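Local coordinates for protein soluble lytic murein transglycosylase (Pseudomonas aeruginosa, PDB 5OHU) that cleaves the glycan strands of peptidoglycan as a lytic transglycosylase, turning over the bacterial cell wall by both exolytic and endolytic action, at residues A77-V82 against R109-T114; W102-A107 against F125-C130. One frame throughout, in Å; residues are numbered along the deposited sequence.

In the fold
Both contacts lie in the helical N-terminal part of the chain, with their centres about 12 Å apart. Helix 95-108 ties them together: it packs against helices 79-88 and 112-118, and its residues 102-107 face helix 126-138 in contact 2. In contact 1 the start of helix 79-88 meets the turn and N-cap leading into helix 112-118. Both are partly buried. Contact 1, its centre about 38 Å from that of the chain, joins an amide, a carboxylate, waters and an exposed guanidinium above buried Thr114. Contact 2, its centre about 28 Å from the chain's, sets a salt bridge beside two buried leucines. Trp102 and Leu106 pack against Thr114, joining the two.

Contact 1 (A77-V82 against R109-T114); sequences ASNEEV and RGDWKT
Asn79, in the first turn of helix 79-88, reaches across to Asp111, the N-cap residue of helix 112-118. Its ND2 donates to Asp111 OD2 at 3.1 Å in an almost straight bond (178°). The acceptor lies in the amide plane; the donor approaches on the syn side, somewhat out of the carboxylate plane, and the amide and carboxylate planes are 20° apart. Asn79 CG stands anti to its own carbonyl carbon (chi1 -74°), which carries the amide toward the other segment. The second Asp111 oxygen, OD1, is met from above the carboxylate plane by Thr114 OG1 at 2.8 Å; each oxygen thus has its own donor, and the carboxylate's rotation should be restrained. At the other end of the amide, Asn79 OD1 sits 4.0 Å from Arg109 NH1 near the guanidinium plane, too far for a direct bond. Two waters lie between Arg109 and Ala77 O, and one also approaches Asn79 OD1, though the shortest of these distances are doubtful. Ser78 OG caps its helix by accepting from Glu81 N. Gly110 ends helix 95-108 in a Schellman motif. That helix lies behind the contact, with Leu106 on Asp111 and Trp102 on Val82, while helix 62-72 lies against Ala77 and Glu81.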
loop_
_atom_site.group_PDB
_atom_site.type_symbol
_atom_site.label_atom_id
_atom_site.label_comp_id
_atom_site.label_asym_id
_atom_site.label_seq_id
_atom_site.Cartn_x
_atom_site.Cartn_y
_atom_site.Cartn_z
ATOM N N ALA A 77 -33.021 -20.396 -7.311
ATOM C CA ALA A 77 -33.770 -19.168 -7.086
ATOM C C ALA A 77 -34.156 -18.505 -8.406
ATOM O O ALA A 77 -33.373 -18.477 -9.357
ATOM C CB ALA A 77 -32.954 -18.202 -6.225
ATOM N N SER A 78 -35.369 -17.963 -8.456
ATOM C CA SER A 78 -35.809 -17.248 -9.642
ATOM C C SER A 78 -34.979 -15.980 -9.854
ATOM O O SER A 78 -34.417 -15.410 -8.913
ATOM C CB SER A 78 -37.271 -16.858 -9.511
ATOM O OG SER A 78 -37.410 -15.913 -8.464
ATOM N N ASN A 79 -34.917 -15.535 -11.119
ATOM C CA ASN A 79 -34.347 -14.223 -11.428
ATOM C C ASN A 79 -35.027 -13.137 -10.613
ATOM O O ASN A 79 -34.371 -12.216 -10.113
ATOM C CB ASN A 79 -34.508 -13.890 -12.911
ATOM C CG ASN A 79 -33.567 -14.660 -13.807
ATOM O OD1 ASN A 79 -32.912 -15.620 -13.391
ATOM N ND2 ASN A 79 -33.511 -14.245 -15.074
ATOM N N GLU A 80 -36.352 -13.239 -10.476
ATOM C CA GLU A 80 -37.126 -12.235 -9.756
ATOM C C GLU A 80 -36.639 -12.080 -8.320
ATOM O O GLU A 80 -36.434 -10.959 -7.839
ATOM C CB GLU A 80 -38.611 -12.612 -9.781
ATOM C CG GLU A 80 -39.269 -12.514 -11.166
ATOM C CD GLU A 80 -38.867 -13.662 -12.123
ATOM O OE1 GLU A 80 -38.304 -14.693 -11.665
ATOM O OE2 GLU A 80 -39.146 -13.544 -13.342
ATOM N N GLU A 81 -36.456 -13.199 -7.618
ATOM C CA GLU A 81 -36.045 -13.115 -6.222
ATOM C C GLU A 81 -34.635 -12.559 -6.098
ATOM O O GLU A 81 -34.381 -11.684 -5.267
ATOM C CB GLU A 81 -36.137 -14.482 -5.551
ATOM C CG GLU A 81 -35.956 -14.391 -4.054
ATOM C CD GLU A 81 -36.011 -15.744 -3.357
ATOM O OE1 GLU A 81 -36.227 -16.768 -4.044
ATOM O OE2 GLU A 81 -35.825 -15.772 -2.119
ATOM N N VAL A 82 -33.700 -13.055 -6.912
ATOM C CA VAL A 82 -32.316 -12.584 -6.819
ATOM C C VAL A 82 -32.238 -11.106 -7.162
ATOM O O VAL A 82 -31.619 -10.319 -6.439
ATOM C CB VAL A 82 -31.385 -13.403 -7.729
ATOM C CG1 VAL A 82 -29.950 -12.888 -7.608
ATOM C CG2 VAL A 82 -31.451 -14.875 -7.381
ATOM N N ARG A 109 -26.157 -20.860 -18.125
ATOM C CA ARG A 109 -27.455 -21.175 -18.707
ATOM C C ARG A 109 -27.709 -20.491 -20.039
ATOM O O ARG A 109 -28.787 -20.680 -20.613
ATOM C CB ARG A 109 -28.605 -20.750 -17.786
ATOM C CG ARG A 109 -28.528 -21.135 -16.349
ATOM C CD ARG A 109 -29.732 -20.500 -15.654
ATOM N NE ARG A 109 -29.726 -20.851 -14.238
ATOM C CZ ARG A 109 -30.144 -20.067 -13.250
ATOM N NH1 ARG A 109 -30.613 -18.850 -13.517
ATOM N NH2 ARG A 109 -30.085 -20.529 -12.005
ATOM N N GLY A 110 -26.804 -19.649 -20.519
ATOM C CA GLY A 110 -27.159 -18.844 -21.669
ATOM C C GLY A 110 -28.157 -17.737 -21.392
ATOM O O GLY A 110 -28.695 -17.158 -22.344
ATOM N N ASP A 111 -28.413 -17.411 -20.117
ATOM C CA ASP A 111 -29.218 -16.240 -19.754
ATOM C C ASP A 111 -28.387 -14.959 -19.911
ATOM O O ASP A 111 -28.102 -14.231 -18.955
ATOM C CB ASP A 111 -29.766 -16.389 -18.339
ATOM C CG ASP A 111 -31.018 -15.556 -18.109
ATOM O OD1 ASP A 111 -31.267 -14.656 -18.938
ATOM O OD2 ASP A 111 -31.728 -15.760 -17.084
ATOM N N TRP A 112 -28.018 -14.682 -21.170
ATOM C CA TRP A 112 -27.098 -13.586 -21.465
ATOM C C TRP A 112 -27.739 -12.222 -21.269
ATOM O O TRP A 112 -27.041 -11.279 -20.894
ATOM C CB TRP A 112 -26.541 -13.705 -22.882
ATOM C CG TRP A 112 -25.545 -14.820 -22.989
ATOM C CD1 TRP A 112 -25.701 -15.992 -23.663
ATOM C CD2 TRP A 112 -24.257 -14.891 -22.352
ATOM N NE1 TRP A 112 -24.589 -16.783 -23.501
ATOM C CE2 TRP A 112 -23.688 -16.134 -22.700
ATOM C CE3 TRP A 112 -23.529 -14.021 -21.534
ATOM C CZ2 TRP A 112 -22.420 -16.527 -22.267
ATOM C CZ3 TRP A 112 -22.272 -14.417 -21.090
ATOM C CH2 TRP A 112 -21.724 -15.655 -21.465
ATOM N N LYS A 113 -29.051 -12.102 -21.482
ATOM C CA LYS A 113 -29.707 -10.812 -21.294
ATOM C C LYS A 113 -29.684 -10.384 -19.832
ATOM O O LYS A 113 -29.473 -9.204 -19.527
ATOM C CB LYS A 113 -31.144 -10.861 -21.811
ATOM C CG LYS A 113 -31.267 -10.883 -23.328
ATOM C CD LYS A 113 -32.733 -10.842 -23.759
ATOM C CE LYS A 113 -32.893 -10.663 -25.263
ATOM N NZ LYS A 113 -32.869 -11.964 -25.991
ATOM N N THR A 114 -29.898 -11.326 -18.920
ATOM C CA THR A 114 -29.827 -11.026 -17.496
ATOM C C THR A 114 -28.382 -10.835 -17.041
ATOM O O THR A 114 -28.105 -9.993 -16.186
ATOM C CB THR A 114 -30.493 -12.150 -16.702
ATOM O OG1 THR A 114 -31.784 -12.426 -17.264
ATOM C CG2 THR A 114 -30.642 -11.756 -15.248
HETATM O O HOH W 1 -31.884 -16.727 -11.358
HETATM O O HOH W 2 -30.642 -19.186 -9.999
#

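Contact 2 (W102-A107 against F125-C130); sequences WLRLLA and FTELDC
Arg104 and Glu127 meet at about a right angle in a two-pronged, side-on salt bridge, the arginine on helix 95-108 offering the side of its guanidinium to the end of the glutamate on helix 126-138. NE donates to Glu127 OE1 at 2.9 Å and NH2 to Glu127 OE2 at 3.0 Å, both bonds nearly straight. Both oxygens lie close to the guanidinium plane and are approached on their syn sides, though the NE bond is the more tilted from the carboxylate plane and the two groups are turned 28° apart. Glu127 is extended throughout and spans the gap between the helices as a straight arm. Arg104 starts out with CG anti to its backbone N, and a turn about the CG-CD bond (chi3 -84°) brings the end of the chain nearer to Glu127. Beside this polar pair, Leu128 CD2 packs on Leu103 CB at 3.6 Å, where the backbones also approach most closely. Tyr119 and Phe115 extend this apolar patch against Leu128 and Leu103 respectively, and the disulfide of Cys130 with Cys163 fastens helix 126-138 to helix 161-172. With one bond to each oxygen, guanidinium and carboxylate are held against turning on each other. Their opposite charges probably favour the ionised forms, although a phosphate ion about 3 Å from the Glu127 side chain, probably from the crystallisation liquor, leaves the local charge balance less certain.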
loop_
_atom_site.group_PDB
_atom_site.type_symbol
_atom_site.label_atom_id
_atom_site.label_comp_id
_atom_site.label_asym_id
_atom_site.label_seq_id
_atom_site.Cartn_x
_atom_site.Cartn_y
_atom_site.Cartn_z
ATOM N N TRP A 102 -24.129 -15.759 -8.910
ATOM C CA TRP A 102 -25.314 -15.712 -9.758
ATOM C C TRP A 102 -24.946 -15.493 -11.226
ATOM O O TRP A 102 -25.417 -16.227 -12.105
ATOM C CB TRP A 102 -26.251 -14.628 -9.263
ATOM C CG TRP A 102 -27.547 -14.644 -9.927
ATOM C CD1 TRP A 102 -28.363 -15.715 -10.103
ATOM C CD2 TRP A 102 -28.209 -13.526 -10.519
ATOM N NE1 TRP A 102 -29.492 -15.337 -10.785
ATOM C CE2 TRP A 102 -29.425 -13.993 -11.043
ATOM C CE3 TRP A 102 -27.883 -12.174 -10.665
ATOM C CZ2 TRP A 102 -30.327 -13.157 -11.696
ATOM C CZ3 TRP A 102 -28.775 -11.347 -11.301
ATOM C CH2 TRP A 102 -29.986 -11.837 -11.807
ATOM N N LEU A 103 -24.094 -14.497 -11.514
ATOM C CA LEU A 103 -23.718 -14.223 -12.906
ATOM C C LEU A 103 -23.067 -15.442 -13.550
ATOM O O LEU A 103 -23.263 -15.705 -14.744
ATOM C CB LEU A 103 -22.789 -13.002 -12.994
ATOM C CG LEU A 103 -23.379 -11.569 -12.933
ATOM C CD1 LEU A 103 -23.913 -11.113 -14.266
ATOM C CD2 LEU A 103 -24.527 -11.487 -11.952
ATOM N N ARG A 104 -22.299 -16.201 -12.771
ATOM C CA ARG A 104 -21.759 -17.476 -13.236
ATOM C C ARG A 104 -22.881 -18.429 -13.659
ATOM O O ARG A 104 -22.877 -18.970 -14.776
ATOM C CB ARG A 104 -20.909 -18.065 -12.112
ATOM C CG ARG A 104 -19.985 -19.179 -12.450
ATOM C CD ARG A 104 -19.393 -19.740 -11.150
ATOM N NE ARG A 104 -18.234 -18.997 -10.659
ATOM C CZ ARG A 104 -17.965 -18.796 -9.369
ATOM N NH1 ARG A 104 -18.792 -19.253 -8.432
ATOM N NH2 ARG A 104 -16.873 -18.133 -9.010
ATOM N N LEU A 105 -23.875 -18.623 -12.787
ATOM C CA LEU A 105 -25.051 -19.399 -13.173
ATOM C C LEU A 105 -25.701 -18.851 -14.443
ATOM O O LEU A 105 -26.018 -19.612 -15.368
ATOM C CB LEU A 105 -26.060 -19.428 -12.030
ATOM C CG LEU A 105 -25.640 -20.240 -10.797
ATOM C CD1 LEU A 105 -26.715 -20.149 -9.727
ATOM C CD2 LEU A 105 -25.356 -21.705 -11.152
ATOM N N LEU A 106 -25.923 -17.532 -14.509
ATOM C CA LEU A 106 -26.641 -16.975 -15.657
ATOM C C LEU A 106 -25.902 -17.262 -16.952
ATOM O O LEU A 106 -26.519 -17.566 -17.985
ATOM C CB LEU A 106 -26.824 -15.467 -15.494
ATOM C CG LEU A 106 -27.678 -14.973 -14.339
ATOM C CD1 LEU A 106 -27.568 -13.474 -14.260
ATOM C CD2 LEU A 106 -29.145 -15.453 -14.525
ATOM N N ALA A 107 -24.577 -17.138 -16.919
ATOM C CA ALA A 107 -23.772 -17.412 -18.100
ATOM C C ALA A 107 -23.809 -18.893 -18.455
ATOM O O ALA A 107 -23.941 -19.248 -19.629
ATOM C CB ALA A 107 -22.334 -16.944 -17.864
ATOM N N PHE A 125 -13.742 -8.884 -10.766
ATOM C CA PHE A 125 -13.640 -10.331 -10.917
ATOM C C PHE A 125 -13.245 -10.629 -12.358
ATOM O O PHE A 125 -14.054 -10.466 -13.277
ATOM C CB PHE A 125 -14.948 -11.025 -10.555
ATOM C CG PHE A 125 -15.262 -10.997 -9.091
ATOM C CD1 PHE A 125 -14.394 -11.562 -8.172
ATOM C CD2 PHE A 125 -16.439 -10.419 -8.634
ATOM C CE1 PHE A 125 -14.697 -11.554 -6.812
ATOM C CE2 PHE A 125 -16.745 -10.405 -7.284
ATOM C CZ PHE A 125 -15.874 -10.970 -6.369
ATOM N N THR A 126 -11.993 -11.049 -12.551
ATOM C CA THR A 126 -11.525 -11.432 -13.877
ATOM C C THR A 126 -12.442 -12.462 -14.532
ATOM O O THR A 126 -12.637 -12.438 -15.751
ATOM C CB THR A 126 -10.094 -11.981 -13.766
ATOM O OG1 THR A 126 -9.238 -10.964 -13.246
ATOM C CG2 THR A 126 -9.559 -12.418 -15.120
ATOM N N GLU A 127 -13.019 -13.370 -13.741
ATOM C CA GLU A 127 -13.899 -14.388 -14.298
ATOM C C GLU A 127 -15.103 -13.768 -14.998
ATOM O O GLU A 127 -15.502 -14.212 -16.081
ATOM C CB GLU A 127 -14.348 -15.339 -13.189
ATOM C CG GLU A 127 -15.243 -16.470 -13.679
ATOM C CD GLU A 127 -15.704 -17.388 -12.547
ATOM O OE1 GLU A 127 -16.369 -18.399 -12.844
ATOM O OE2 GLU A 127 -15.397 -17.107 -11.363
ATOM N N LEU A 128 -15.695 -12.737 -14.400
ATOM C CA LEU A 128 -16.832 -12.085 -15.039
ATOM C C LEU A 128 -16.400 -11.313 -16.285
ATOM O O LEU A 128 -17.095 -11.331 -17.309
ATOM C CB LEU A 128 -17.532 -11.155 -14.040
ATOM C CG LEU A 128 -18.082 -11.750 -12.752
ATOM C CD1 LEU A 128 -18.524 -10.637 -11.825
ATOM C CD2 LEU A 128 -19.246 -12.705 -13.036
ATOM N N ASP A 129 -15.261 -10.626 -16.215
ATOM C CA ASP A 129 -14.723 -9.961 -17.397
ATOM C C ASP A 129 -14.577 -10.940 -18.554
ATOM O O ASP A 129 -14.928 -10.628 -19.698
ATOM C CB ASP A 129 -13.376 -9.304 -17.071
ATOM C CG ASP A 129 -13.472 -8.289 -15.941
ATOM O OD1 ASP A 129 -14.604 -7.913 -15.547
ATOM O OD2 ASP A 129 -12.407 -7.850 -15.451
ATOM N N CYS A 130 -14.108 -12.150 -18.272
ATOM C CA CYS A 130 -13.953 -13.127 -19.350
ATOM C C CYS A 130 -15.295 -13.607 -19.874
ATOM O O CYS A 130 -15.480 -13.710 -21.094
ATOM C CB CYS A 130 -13.092 -14.283 -18.866
ATOM S SG CYS A 130 -11.367 -13.699 -18.858
#